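Local coordinates for transmembrane protein (Bartonella henselae, PDB 3PAM) that probably serves an ABC-type oligopeptide transport system, through a domain of the bacterial extracellular solute-binding protein family 5, at residues A[190-195]-A[225-230]; A[217-222]-A[240-245]; A[131-136]-A[158-163]; A[8-13]-A[177-182]. All coordinates share one frame; numbering follows the deposited sequence.

Contact 1. Residues A[190-195]-A[225-230]; sequences PGNEQI and AILDAH
Leu227 is the residue that reaches across to the turn at 190-195. Its two methyls divide the work. CD2 lies 3.8 Å from Gly191 C and 3.2 Å from Asn192 OD1. CD1 meets the tip of Ile195, with CD1 to CD1 at 4.0 Å. The side chains of Asn192 and Leu227 cross at about a right angle. Ile226 adds a lighter touch, its CG2 lying 3.9 Å from Pro190 O. No hydrogen bond joins the two segments.

The turn is held from within. Glu193 folds back over it: CG sits between the backbone N and the carbonyl carbon (chi1 78°), and the carboxylate returns to Gly191. Gly191 N gives OE2 a nearly straight bond of 3.0 Å. Gln194 NE2 donates to the same oxygen, also at 3.0 Å, and both donors come from the same face of the carboxylate. Gln194 N bonds to Gly191 O within the same segment.

Farther out, Pro190 and Gln194 pack on Trp51, and Ile226 rests on Phe235, Ala238 and Val239 of helix 232-249. The contact joins the loop before helix 193-198, and that helix's first part, to the last turn of helix 217-228, in a family 5 solute-binding domain.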
loop_
_atom_site.group_PDB
_atom_site.type_symbol
_atom_site.label_atom_id
_atom_site.label_comp_id
_atom_site.label_asym_id
_atom_site.label_seq_id
_atom_site.Cartn_x
_atom_site.Cartn_y
_atom_site.Cartn_z
ATOM N N PRO A 190 -11.759 -14.581 -2.768
ATOM C CA PRO A 190 -10.375 -14.710 -3.230
ATOM C C PRO A 190 -10.085 -16.151 -3.632
ATOM O O PRO A 190 -10.391 -17.069 -2.882
ATOM C CB PRO A 190 -9.536 -14.288 -2.023
ATOM C CG PRO A 190 -10.483 -14.199 -0.862
ATOM C CD PRO A 190 -11.863 -14.027 -1.410
ATOM N N GLY A 191 -9.543 -16.320 -4.835
ATOM C CA GLY A 191 -9.135 -17.606 -5.347
ATOM C C GLY A 191 -7.719 -17.545 -5.898
ATOM O O GLY A 191 -6.840 -16.823 -5.351
ATOM N N ASN A 192 -7.511 -18.301 -6.978
ATOM C CA ASN A 192 -6.216 -18.453 -7.639
ATOM C C ASN A 192 -5.611 -17.139 -8.115
ATOM O O ASN A 192 -4.400 -17.053 -8.301
ATOM C CB ASN A 192 -6.333 -19.376 -8.858
ATOM C CG ASN A 192 -6.517 -20.828 -8.480
ATOM O OD1 ASN A 192 -6.403 -21.187 -7.307
ATOM N ND2 ASN A 192 -6.805 -21.676 -9.469
ATOM N N GLU A 193 -6.448 -16.134 -8.367
ATOM C CA GLU A 193 -5.919 -14.857 -8.836
ATOM C C GLU A 193 -4.978 -14.232 -7.799
ATOM O O GLU A 193 -4.156 -13.392 -8.158
ATOM C CB GLU A 193 -7.029 -13.880 -9.258
ATOM C CG GLU A 193 -7.753 -13.182 -8.123
ATOM C CD GLU A 193 -8.595 -14.124 -7.317
ATOM O OE1 GLU A 193 -8.742 -15.301 -7.743
ATOM O OE2 GLU A 193 -9.114 -13.700 -6.262
ATOM N N GLN A 194 -5.087 -14.668 -6.536
ATOM C CA GLN A 194 -4.253 -14.139 -5.462
ATOM C C GLN A 194 -2.786 -14.423 -5.747
ATOM O O GLN A 194 -1.938 -13.581 -5.460
ATOM C CB GLN A 194 -4.640 -14.706 -4.084
ATOM C CG GLN A 194 -6.028 -14.299 -3.529
ATOM C CD GLN A 194 -6.255 -12.810 -3.557
ATOM O OE1 GLN A 194 -5.434 -12.030 -3.052
ATOM N NE2 GLN A 194 -7.355 -12.391 -4.155
ATOM N N ILE A 195 -2.493 -15.588 -6.333
ATOM C CA ILE A 195 -1.120 -15.978 -6.629
ATOM C C ILE A 195 -0.480 -15.002 -7.607
ATOM O O ILE A 195 0.683 -14.650 -7.448
ATOM C CB ILE A 195 -1.021 -17.416 -7.214
ATOM C CG1 ILE A 195 -1.863 -18.411 -6.408
ATOM C CG2 ILE A 195 0.448 -17.886 -7.327
ATOM C CD1 ILE A 195 -1.980 -19.816 -7.076
ATOM N N ALA A 225 -3.012 -21.282 2.355
ATOM C CA ALA A 225 -4.036 -21.595 3.355
ATOM C C ALA A 225 -5.458 -21.296 2.854
ATOM O O ALA A 225 -6.390 -22.056 3.118
ATOM C CB ALA A 225 -3.749 -20.876 4.689
ATOM N N ILE A 226 -5.608 -20.187 2.138
ATOM C CA ILE A 226 -6.873 -19.791 1.521
ATOM C C ILE A 226 -7.333 -20.857 0.522
ATOM O O ILE A 226 -8.460 -21.324 0.582
ATOM C CB ILE A 226 -6.736 -18.419 0.822
ATOM C CG1 ILE A 226 -6.505 -17.305 1.852
ATOM C CG2 ILE A 226 -7.969 -18.101 -0.007
ATOM C CD1 ILE A 226 -5.774 -16.072 1.305
ATOM N N LEU A 227 -6.422 -21.255 -0.366
ATOM C CA LEU A 227 -6.680 -22.284 -1.366
ATOM C C LEU A 227 -6.892 -23.700 -0.815
ATOM O O LEU A 227 -7.581 -24.479 -1.440
ATOM C CB LEU A 227 -5.560 -22.283 -2.401
ATOM C CG LEU A 227 -5.346 -20.934 -3.103
ATOM C CD1 LEU A 227 -3.961 -20.884 -3.718
ATOM C CD2 LEU A 227 -6.390 -20.687 -4.180
ATOM N N ASP A 228 -6.300 -24.021 0.338
ATOM C CA ASP A 228 -6.421 -25.342 0.970
ATOM C C ASP A 228 -7.646 -25.458 1.875
ATOM O O ASP A 228 -7.939 -26.535 2.386
ATOM C CB ASP A 228 -5.197 -25.640 1.852
ATOM C CG ASP A 228 -3.916 -25.874 1.053
ATOM O OD1 ASP A 228 -3.932 -25.804 -0.203
ATOM O OD2 ASP A 228 -2.871 -26.121 1.706
ATOM N N ALA A 229 -8.341 -24.349 2.089
ATOM C CA ALA A 229 -9.427 -24.290 3.060
ATOM C C ALA A 229 -10.651 -25.065 2.596
ATOM O O ALA A 229 -11.037 -24.979 1.440
ATOM C CB ALA A 229 -9.784 -22.843 3.366
ATOM N N HIS A 230 -11.236 -25.838 3.503
ATOM C CA HIS A 230 -12.392 -26.664 3.176
ATOM C C HIS A 230 -13.564 -26.323 4.050
ATOM O O HIS A 230 -14.591 -26.959 3.985
ATOM C CB HIS A 230 -12.052 -28.153 3.283
ATOM C CG HIS A 230 -10.993 -28.590 2.321
ATOM N ND1 HIS A 230 -9.880 -29.308 2.711
ATOM C CD2 HIS A 230 -10.869 -28.396 0.986
ATOM C CE1 HIS A 230 -9.120 -29.543 1.656
ATOM N NE2 HIS A 230 -9.696 -28.999 0.598
#

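Contact 2. Residues A[217-222]-A[240-245]; sequences PAIDAM and RALDRI
Ala218 opens the contact by pressing its methyl on Ile245, with CB 3.5 Å from CD1. Segments 217-222 and 240-245 run nearly antiparallel, their axes at 160° and 9.4 Å apart at closest approach.

Ile219 comes next and meets two residues with different branches. CG1 lies 3.5 Å from Ile245 CG2. CG2 is anti to the backbone N and lies 4.0 Å from Leu242 CD1. Both branches of Ile245 are used: CG2 meets Ile219, and CD1 meets Ala218 and Met222.

Met222, a selenomethionine, closes the row. Its CB points at the partner helix and lies 4.0 Å from Leu242 CB. CG touches Ile245 CD1 at 3.7 Å, and the two side chains cross at about a right angle. The chain then bends at chi2 (-38°) and chi3 (93°). SE rests 3.8 Å from Ala241 CB.

All six touching residues are buried, and no hydrogen bond crosses between them. The pair forms an antiparallel helical hairpin of helices 217-228 and 232-249. Leu70 and Leu71 of helix 65-71 cover Met222, and Leu71 also touches Ile245. On helix 193-198, Trp198 meets Ile219 and Gln194 meets Leu242. Strand 252-257 follows helix 232-249 in the chain.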
loop_
_atom_site.group_PDB
_atom_site.type_symbol
_atom_site.label_atom_id
_atom_site.label_comp_id
_atom_site.label_asym_id
_atom_site.label_seq_id
_atom_site.Cartn_x
_atom_site.Cartn_y
_atom_site.Cartn_z
ATOM N N PRO A 217 7.413 -15.043 2.534
ATOM C CA PRO A 217 6.928 -16.397 2.823
ATOM C C PRO A 217 5.586 -16.408 3.554
ATOM O O PRO A 217 4.829 -17.372 3.436
ATOM C CB PRO A 217 8.024 -16.974 3.726
ATOM C CG PRO A 217 9.257 -16.287 3.278
ATOM C CD PRO A 217 8.828 -14.877 2.929
ATOM N N ALA A 218 5.304 -15.350 4.311
ATOM C CA ALA A 218 4.066 -15.261 5.079
ATOM C C ALA A 218 2.908 -15.127 4.125
ATOM O O ALA A 218 1.897 -15.807 4.248
ATOM C CB ALA A 218 4.108 -14.072 6.038
ATOM N N ILE A 219 3.078 -14.239 3.158
ATOM C CA ILE A 219 2.079 -14.012 2.127
ATOM C C ILE A 219 1.771 -15.299 1.354
ATOM O O ILE A 219 0.609 -15.660 1.191
ATOM C CB ILE A 219 2.536 -12.923 1.198
ATOM C CG1 ILE A 219 2.759 -11.669 2.030
ATOM C CG2 ILE A 219 1.506 -12.730 0.064
ATOM C CD1 ILE A 219 2.979 -10.432 1.259
ATOM N N ASP A 220 2.812 -15.987 0.909
ATOM C CA ASP A 220 2.650 -17.225 0.154
ATOM C C ASP A 220 1.943 -18.280 0.987
ATOM O O ASP A 220 1.032 -18.942 0.488
ATOM C CB ASP A 220 4.001 -17.769 -0.334
ATOM C CG ASP A 220 4.617 -16.906 -1.413
ATOM O OD1 ASP A 220 4.096 -15.797 -1.678
ATOM O OD2 ASP A 220 5.632 -17.336 -2.000
ATOM N N ALA A 221 2.372 -18.423 2.244
ATOM C CA ALA A 221 1.735 -19.309 3.208
ATOM C C ALA A 221 0.237 -19.046 3.406
ATOM O O ALA A 221 -0.545 -19.986 3.427
ATOM C CB ALA A 221 2.482 -19.288 4.568
HETATM N N MSE A 222 -0.157 -17.781 3.570
HETATM C CA MSE A 222 -1.575 -17.436 3.702
HETATM C C MSE A 222 -2.359 -17.788 2.423
HETATM O O MSE A 222 -3.463 -18.313 2.500
HETATM C CB MSE A 222 -1.769 -15.969 4.047
HETATM C CG MSE A 222 -1.309 -15.564 5.444
HETATM SE SE MSE A 222 -1.667 -16.912 6.813
HETATM C CE MSE A 222 0.029 -17.891 6.810
ATOM N N ARG A 240 -8.404 -13.196 6.209
ATOM C CA ARG A 240 -8.212 -12.185 7.243
ATOM C C ARG A 240 -6.742 -12.071 7.627
ATOM O O ARG A 240 -6.212 -10.962 7.762
ATOM C CB ARG A 240 -9.117 -12.449 8.453
ATOM C CG ARG A 240 -10.207 -11.382 8.595
ATOM C CD ARG A 240 -11.624 -11.936 8.702
ATOM N NE ARG A 240 -11.986 -12.295 10.072
ATOM C CZ ARG A 240 -13.225 -12.272 10.565
ATOM N NH1 ARG A 240 -14.261 -11.897 9.822
ATOM N NH2 ARG A 240 -13.429 -12.617 11.823
ATOM N N ALA A 241 -6.063 -13.204 7.756
ATOM C CA ALA A 241 -4.644 -13.155 8.076
ATOM C C ALA A 241 -3.853 -12.484 6.947
ATOM O O ALA A 241 -2.991 -11.641 7.206
ATOM C CB ALA A 241 -4.114 -14.521 8.393
ATOM N N LEU A 242 -4.173 -12.819 5.696
ATOM C CA LEU A 242 -3.536 -12.151 4.566
ATOM C C LEU A 242 -3.731 -10.632 4.591
ATOM O O LEU A 242 -2.772 -9.882 4.442
ATOM C CB LEU A 242 -4.009 -12.745 3.240
ATOM C CG LEU A 242 -3.444 -12.111 1.961
ATOM C CD1 LEU A 242 -1.903 -12.092 1.975
ATOM C CD2 LEU A 242 -3.979 -12.799 0.695
ATOM N N ASP A 243 -4.971 -10.182 4.772
ATOM C CA ASP A 243 -5.263 -8.752 4.892
ATOM C C ASP A 243 -4.330 -8.073 5.921
ATOM O O ASP A 243 -3.813 -6.990 5.686
ATOM C CB ASP A 243 -6.727 -8.540 5.285
ATOM C CG ASP A 243 -7.158 -7.091 5.164
ATOM O OD1 ASP A 243 -6.732 -6.431 4.198
ATOM O OD2 ASP A 243 -7.923 -6.600 6.033
ATOM N N ARG A 244 -4.100 -8.785 6.999
ATOM C CA ARG A 244 -3.329 -8.341 8.112
ATOM C C ARG A 244 -1.865 -8.124 7.788
ATOM O O ARG A 244 -1.258 -7.214 8.251
ATOM C CB ARG A 244 -3.485 -9.344 9.230
ATOM C CG ARG A 244 -4.406 -8.876 10.290
ATOM C CD ARG A 244 -4.996 -9.930 11.224
ATOM N NE ARG A 244 -5.964 -9.218 12.026
ATOM C CZ ARG A 244 -7.188 -9.597 12.290
ATOM N NH1 ARG A 244 -7.628 -10.754 11.891
ATOM N NH2 ARG A 244 -7.953 -8.795 12.977
ATOM N N ILE A 245 -1.330 -8.994 6.970
ATOM C CA ILE A 245 0.013 -8.920 6.417
ATOM C C ILE A 245 0.139 -7.828 5.377
ATOM O O ILE A 245 1.152 -7.132 5.325
ATOM C CB ILE A 245 0.422 -10.264 5.786
ATOM C CG1 ILE A 245 0.501 -11.324 6.881
ATOM C CG2 ILE A 245 1.769 -10.139 5.051
ATOM C CD1 ILE A 245 0.865 -12.674 6.394
#

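Contact 3. Residues A[131-136]-A[158-163]; sequences FEIMTQ and AEIRTV
Ile133 and Ile160 lie side by side at the apolar centre of this contact, pointing the same way, with CD1 to CD1 at 3.7 Å. The two parallel strands belong to a beta-alpha-beta unit, with helix 138-152 as the crossover. Ala158 CB sits over one face of the Phe131 ring, offset toward the rim and 4.1 Å from CZ. Leu151 and Ala144 of the helix cover this side of the sheet. On the other side, Met134, a selenomethionine, bends at chi3 so that CE reaches Val163 CG2 at 3.7 Å.

The strands are zipped by five backbone bonds in alternating directions, from Glu159 N to Phe131 O through to Val163 N to Thr135 O.

Toward the polar edge, Glu132, Glu159 and Arg161 form a salt-bridge network. Arg161 NE donates to Glu159 OE2 at 2.9 Å, from above the carboxylate plane. Glu132 OE2 is a longer 3.6 Å from the same NE, and the carboxylate and guanidinium planes are 80° apart. Glu132 OE1 pairs with Arg171. The two carboxylates come close, so the arginines probably offset their repulsion.

Arg161 O is held twice by Thr135: the backbone N donates at 2.7 Å, and OG1 at 2.7 Å, tilted 35° from the carbonyl plane.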
loop_
_atom_site.group_PDB
_atom_site.type_symbol
_atom_site.label_atom_id
_atom_site.label_comp_id
_atom_site.label_asym_id
_atom_site.label_seq_id
_atom_site.Cartn_x
_atom_site.Cartn_y
_atom_site.Cartn_z
ATOM N N PHE A 131 11.641 10.278 -6.824
ATOM C CA PHE A 131 11.055 9.205 -7.591
ATOM C C PHE A 131 9.952 9.725 -8.493
ATOM O O PHE A 131 9.507 10.860 -8.338
ATOM C CB PHE A 131 10.557 8.070 -6.684
ATOM C CG PHE A 131 9.397 8.442 -5.800
ATOM C CD1 PHE A 131 8.077 8.226 -6.231
ATOM C CD2 PHE A 131 9.613 8.960 -4.515
ATOM C CE1 PHE A 131 6.998 8.542 -5.408
ATOM C CE2 PHE A 131 8.557 9.274 -3.700
ATOM C CZ PHE A 131 7.234 9.064 -4.150
ATOM N N GLU A 132 9.516 8.882 -9.420
ATOM C CA GLU A 132 8.520 9.237 -10.412
ATOM C C GLU A 132 7.206 8.504 -10.143
ATOM O O GLU A 132 7.206 7.313 -9.806
ATOM C CB GLU A 132 9.052 8.862 -11.793
ATOM C CG GLU A 132 8.263 9.357 -12.959
ATOM C CD GLU A 132 8.505 8.513 -14.201
ATOM O OE1 GLU A 132 8.230 7.288 -14.163
ATOM O OE2 GLU A 132 8.966 9.066 -15.215
ATOM N N ILE A 133 6.100 9.242 -10.256
ATOM C CA ILE A 133 4.760 8.649 -10.253
ATOM C C ILE A 133 4.171 8.720 -11.683
ATOM O O ILE A 133 4.027 9.802 -12.273
ATOM C CB ILE A 133 3.818 9.318 -9.229
ATOM C CG1 ILE A 133 4.525 9.476 -7.876
ATOM C CG2 ILE A 133 2.550 8.491 -9.040
ATOM C CD1 ILE A 133 3.619 9.944 -6.728
HETATM N N MSE A 134 3.878 7.545 -12.227
HETATM C CA MSE A 134 3.380 7.406 -13.588
HETATM C C MSE A 134 1.872 7.299 -13.540
HETATM O O MSE A 134 1.317 6.397 -12.911
HETATM C CB MSE A 134 3.984 6.173 -14.273
HETATM C CG MSE A 134 3.320 5.816 -15.576
HETATM SE SE MSE A 134 4.244 4.356 -16.469
HETATM C CE MSE A 134 5.328 5.515 -17.593
ATOM N N THR A 135 1.208 8.240 -14.188
ATOM C CA THR A 135 -0.245 8.212 -14.232
ATOM C C THR A 135 -0.692 8.092 -15.663
ATOM O O THR A 135 0.072 8.391 -16.588
ATOM C CB THR A 135 -0.870 9.472 -13.619
ATOM O OG1 THR A 135 -0.321 10.632 -14.258
ATOM C CG2 THR A 135 -0.600 9.517 -12.107
ATOM N N GLN A 136 -1.937 7.661 -15.830
ATOM C CA GLN A 136 -2.529 7.517 -17.158
ATOM C C GLN A 136 -3.562 8.580 -17.470
ATOM O O GLN A 136 -3.691 8.974 -18.628
ATOM C CB GLN A 136 -3.105 6.109 -17.375
ATOM C CG GLN A 136 -3.946 5.534 -16.229
ATOM C CD GLN A 136 -4.448 4.127 -16.541
ATOM O OE1 GLN A 136 -3.844 3.402 -17.332
ATOM N NE2 GLN A 136 -5.571 3.743 -15.939
ATOM N N ALA A 158 8.630 14.054 -5.601
ATOM C CA ALA A 158 7.923 13.123 -6.450
ATOM C C ALA A 158 7.704 13.790 -7.807
ATOM O O ALA A 158 7.099 14.852 -7.893
ATOM C CB ALA A 158 6.601 12.757 -5.829
ATOM N N GLU A 159 8.240 13.184 -8.855
ATOM C CA GLU A 159 7.999 13.662 -10.203
ATOM C C GLU A 159 6.704 13.005 -10.711
ATOM O O GLU A 159 6.537 11.779 -10.663
ATOM C CB GLU A 159 9.202 13.374 -11.104
ATOM C CG GLU A 159 9.046 13.861 -12.547
ATOM C CD GLU A 159 10.242 13.530 -13.429
ATOM O OE1 GLU A 159 11.267 14.245 -13.350
ATOM O OE2 GLU A 159 10.145 12.563 -14.219
ATOM N N ILE A 160 5.770 13.838 -11.148
ATOM C CA ILE A 160 4.501 13.347 -11.677
ATOM C C ILE A 160 4.548 13.284 -13.218
ATOM O O ILE A 160 4.858 14.266 -13.879
ATOM C CB ILE A 160 3.296 14.182 -11.164
ATOM C CG1 ILE A 160 3.312 14.315 -9.624
ATOM C CG2 ILE A 160 1.974 13.576 -11.632
ATOM C CD1 ILE A 160 3.567 13.028 -8.815
ATOM N N ARG A 161 4.285 12.098 -13.766
ATOM C CA ARG A 161 4.219 11.902 -15.220
ATOM C C ARG A 161 2.839 11.399 -15.618
ATOM O O ARG A 161 2.278 10.547 -14.951
ATOM C CB ARG A 161 5.260 10.889 -15.696
ATOM C CG ARG A 161 6.708 11.330 -15.571
ATOM C CD ARG A 161 7.193 12.117 -16.771
ATOM N NE ARG A 161 8.638 12.329 -16.678
ATOM C CZ ARG A 161 9.398 12.926 -17.596
ATOM N NH1 ARG A 161 8.869 13.400 -18.719
ATOM N NH2 ARG A 161 10.707 13.058 -17.384
ATOM N N THR A 162 2.296 11.943 -16.696
ATOM C CA THR A 162 1.162 11.321 -17.365
ATOM C C THR A 162 1.568 11.021 -18.794
ATOM O O THR A 162 2.027 11.909 -19.517
ATOM C CB THR A 162 -0.094 12.191 -17.350
ATOM O OG1 THR A 162 -0.241 12.804 -16.054
ATOM C CG2 THR A 162 -1.276 11.346 -17.602
ATOM N N VAL A 163 1.400 9.756 -19.177
ATOM C CA VAL A 163 1.848 9.248 -20.461
ATOM C C VAL A 163 0.707 8.583 -21.239
ATOM O O VAL A 163 -0.411 8.414 -20.710
ATOM C CB VAL A 163 3.051 8.233 -20.323
ATOM C CG1 VAL A 163 4.230 8.854 -19.550
ATOM C CG2 VAL A 163 2.602 6.886 -19.713
#

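Contact 4. Residues A[8-13]-A[177-182]; sequences FVFNTR and YDMIIG
Met179, a selenomethionine, reaches both Phe8 and Phe10 across an antiparallel strand pair in the middle of the mixed sheet. Its CB lies near Val9 O. CG is anti to the backbone N (chi1 -172°) and approaches the same oxygen to 3.2 Å. SE then comes 3.8 Å from Phe8 CD1. The chain bends at chi3, and CE ends in apolar contact 3.3 Å from Phe10 CE1. SE makes oblique Met-aromatic contacts with both rings, 4.6 Å from the Phe8 centroid and 5.5 Å from that of Phe10. Phe131 and Ile133 of strand 130-135 and Phe17 also touch this side chain.

Ile181 lies beside Phe8 on the same face, with CD1 3.8 Å from CE1. Val9 and Ile180, the hydrogen-bonded pair, point to the other face. Val9 CG2 rests against the backbone of Gly182.

Val9 N gives Ile180 O a bond of 2.8 Å, but the return bond from Ile180 N to Val9 O is weak. Beyond the strand, Asn11 N bonds to Asp178 O.

Asn11 continues the ladder with its side chain. CG is anti to the backbone N, which puts ND2 over the rim of one face of the Tyr177 ring, the amide and ring planes 41° apart; Ile180 CG1 covers the opposite face. Tyr177 OH bonds to Phe211 O. Asn11 OD1 accepts from Arg13 N, making an Asx turn, and from Arg13 NH1, from opposite faces of its plane. Arg13 also bonds to Arg203 O. Asn11 ND2 donates to Tyr177 O at 2.8 Å, with that oxygen in the amide plane and the N-H...O angle at 165°.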
loop_
_atom_site.group_PDB
_atom_site.type_symbol
_atom_site.label_atom_id
_atom_site.label_comp_id
_atom_site.label_asym_id
_atom_site.label_seq_id
_atom_site.Cartn_x
_atom_site.Cartn_y
_atom_site.Cartn_z
ATOM N N PHE A 8 -2.049 3.851 -4.355
ATOM C CA PHE A 8 -0.697 4.103 -4.813
ATOM C C PHE A 8 0.042 2.810 -4.582
ATOM O O PHE A 8 -0.049 2.221 -3.509
ATOM C CB PHE A 8 -0.019 5.231 -4.022
ATOM C CG PHE A 8 -0.429 6.616 -4.448
ATOM C CD1 PHE A 8 -0.055 7.116 -5.682
ATOM C CD2 PHE A 8 -1.161 7.423 -3.602
ATOM C CE1 PHE A 8 -0.433 8.401 -6.072
ATOM C CE2 PHE A 8 -1.537 8.699 -3.981
ATOM C CZ PHE A 8 -1.176 9.192 -5.216
ATOM N N VAL A 9 0.755 2.349 -5.598
ATOM C CA VAL A 9 1.505 1.111 -5.469
ATOM C C VAL A 9 2.985 1.436 -5.429
ATOM O O VAL A 9 3.500 2.079 -6.326
ATOM C CB VAL A 9 1.209 0.135 -6.635
ATOM C CG1 VAL A 9 2.028 -1.134 -6.501
ATOM C CG2 VAL A 9 -0.265 -0.182 -6.698
ATOM N N PHE A 10 3.642 1.005 -4.358
ATOM C CA PHE A 10 5.099 1.099 -4.217
ATOM C C PHE A 10 5.727 0.022 -5.046
ATOM O O PHE A 10 5.492 -1.149 -4.807
ATOM C CB PHE A 10 5.515 0.842 -2.764
ATOM C CG PHE A 10 5.149 1.941 -1.826
ATOM C CD1 PHE A 10 5.879 3.130 -1.820
ATOM C CD2 PHE A 10 4.092 1.796 -0.943
ATOM C CE1 PHE A 10 5.546 4.154 -0.980
ATOM C CE2 PHE A 10 3.749 2.845 -0.068
ATOM C CZ PHE A 10 4.477 4.024 -0.105
ATOM N N ASN A 11 6.538 0.391 -6.024
ATOM C CA ASN A 11 7.367 -0.619 -6.623
ATOM C C ASN A 11 8.506 -0.978 -5.686
ATOM O O ASN A 11 9.559 -0.348 -5.678
ATOM C CB ASN A 11 7.885 -0.225 -7.980
ATOM C CG ASN A 11 8.558 -1.376 -8.666
ATOM O OD1 ASN A 11 8.550 -2.493 -8.155
ATOM N ND2 ASN A 11 9.152 -1.123 -9.814
ATOM N N THR A 12 8.260 -2.014 -4.909
ATOM C CA THR A 12 9.133 -2.501 -3.837
ATOM C C THR A 12 10.466 -3.064 -4.343
ATOM O O THR A 12 11.374 -3.321 -3.553
ATOM C CB THR A 12 8.313 -3.523 -3.036
ATOM O OG1 THR A 12 7.876 -2.931 -1.810
ATOM C CG2 THR A 12 9.012 -4.791 -2.792
ATOM N N ARG A 13 10.583 -3.232 -5.665
ATOM C CA ARG A 13 11.820 -3.697 -6.303
ATOM C C ARG A 13 12.899 -2.627 -6.268
ATOM O O ARG A 13 14.094 -2.937 -6.353
ATOM C CB ARG A 13 11.582 -4.021 -7.787
ATOM C CG ARG A 13 10.880 -5.307 -8.065
ATOM C CD ARG A 13 10.099 -5.175 -9.343
ATOM N NE ARG A 13 9.139 -6.255 -9.468
ATOM C CZ ARG A 13 7.828 -6.120 -9.340
ATOM N NH1 ARG A 13 7.291 -4.928 -9.101
ATOM N NH2 ARG A 13 7.047 -7.185 -9.475
ATOM N N TYR A 177 8.517 1.455 -13.307
ATOM C CA TYR A 177 7.904 2.583 -12.638
ATOM C C TYR A 177 8.367 2.568 -11.203
ATOM O O TYR A 177 8.686 1.512 -10.665
ATOM C CB TYR A 177 6.359 2.496 -12.689
ATOM C CG TYR A 177 5.784 1.164 -12.262
ATOM C CD1 TYR A 177 5.513 0.883 -10.918
ATOM C CD2 TYR A 177 5.488 0.184 -13.208
ATOM C CE1 TYR A 177 4.982 -0.356 -10.530
ATOM C CE2 TYR A 177 4.961 -1.043 -12.838
ATOM C CZ TYR A 177 4.724 -1.314 -11.499
ATOM O OH TYR A 177 4.220 -2.539 -11.135
ATOM N N ASP A 178 8.398 3.733 -10.571
ATOM C CA ASP A 178 8.631 3.790 -9.141
ATOM C C ASP A 178 7.312 3.536 -8.409
ATOM O O ASP A 178 7.256 2.797 -7.408
ATOM C CB ASP A 178 9.196 5.164 -8.768
ATOM C CG ASP A 178 10.583 5.426 -9.364
ATOM O OD1 ASP A 178 11.407 4.490 -9.427
ATOM O OD2 ASP A 178 10.872 6.579 -9.735
HETATM N N MSE A 179 6.252 4.173 -8.905
HETATM C CA MSE A 179 4.945 4.166 -8.258
HETATM C C MSE A 179 3.895 4.386 -9.341
HETATM O O MSE A 179 4.138 5.130 -10.284
HETATM C CB MSE A 179 4.863 5.269 -7.201
HETATM C CG MSE A 179 3.630 5.242 -6.325
HETATM SE SE MSE A 179 3.644 6.599 -4.917
HETATM C CE MSE A 179 5.056 5.863 -3.798
ATOM N N ILE A 180 2.753 3.718 -9.199
ATOM C CA ILE A 180 1.609 3.925 -10.059
ATOM C C ILE A 180 0.333 3.933 -9.225
ATOM O O ILE A 180 0.367 3.645 -8.029
ATOM C CB ILE A 180 1.473 2.812 -11.145
ATOM C CG1 ILE A 180 1.606 1.435 -10.490
ATOM C CG2 ILE A 180 2.495 3.019 -12.262
ATOM C CD1 ILE A 180 0.566 0.464 -10.912
ATOM N N ILE A 181 -0.780 4.296 -9.866
ATOM C CA ILE A 181 -2.098 4.067 -9.294
ATOM C C ILE A 181 -2.634 2.783 -9.886
ATOM O O ILE A 181 -2.893 2.691 -11.087
ATOM C CB ILE A 181 -3.107 5.224 -9.533
ATOM C CG1 ILE A 181 -2.445 6.574 -9.254
ATOM C CG2 ILE A 181 -4.364 4.987 -8.705
ATOM C CD1 ILE A 181 -3.306 7.579 -8.497
ATOM N N GLY A 182 -2.773 1.792 -9.022
ATOM C CA GLY A 182 -3.180 0.479 -9.424
ATOM C C GLY A 182 -4.526 0.185 -8.817
ATOM O O GLY A 182 -4.853 0.658 -7.717
#

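In the fold
Contacts 3 and 4 share one mixed sheet, centres 10 Å apart. Their strands 130-135 and 179-184 are neighbours. Asp178 OD2 is 2.7 Å from Glu132 N, a probable hydrogen bond, and Met134 N is 3.1 Å from Met179 O. Bound ethanol, probably from the crystallisation liquor, lies about 3 Å from the side chain of Glu132 and about 4 Å from that of Asp178. Contacts 1 and 2 share helix 217-228, with centres 11 Å apart. They touch at Ile226 CD1 and Leu242 CD2, 3.8 Å apart. Neither touches contact 4, their nearest atoms being about 10 and 9 Å away. Contacts 2 and 3 lie on opposite sides of the chain's centre, centres about 30 Å apart.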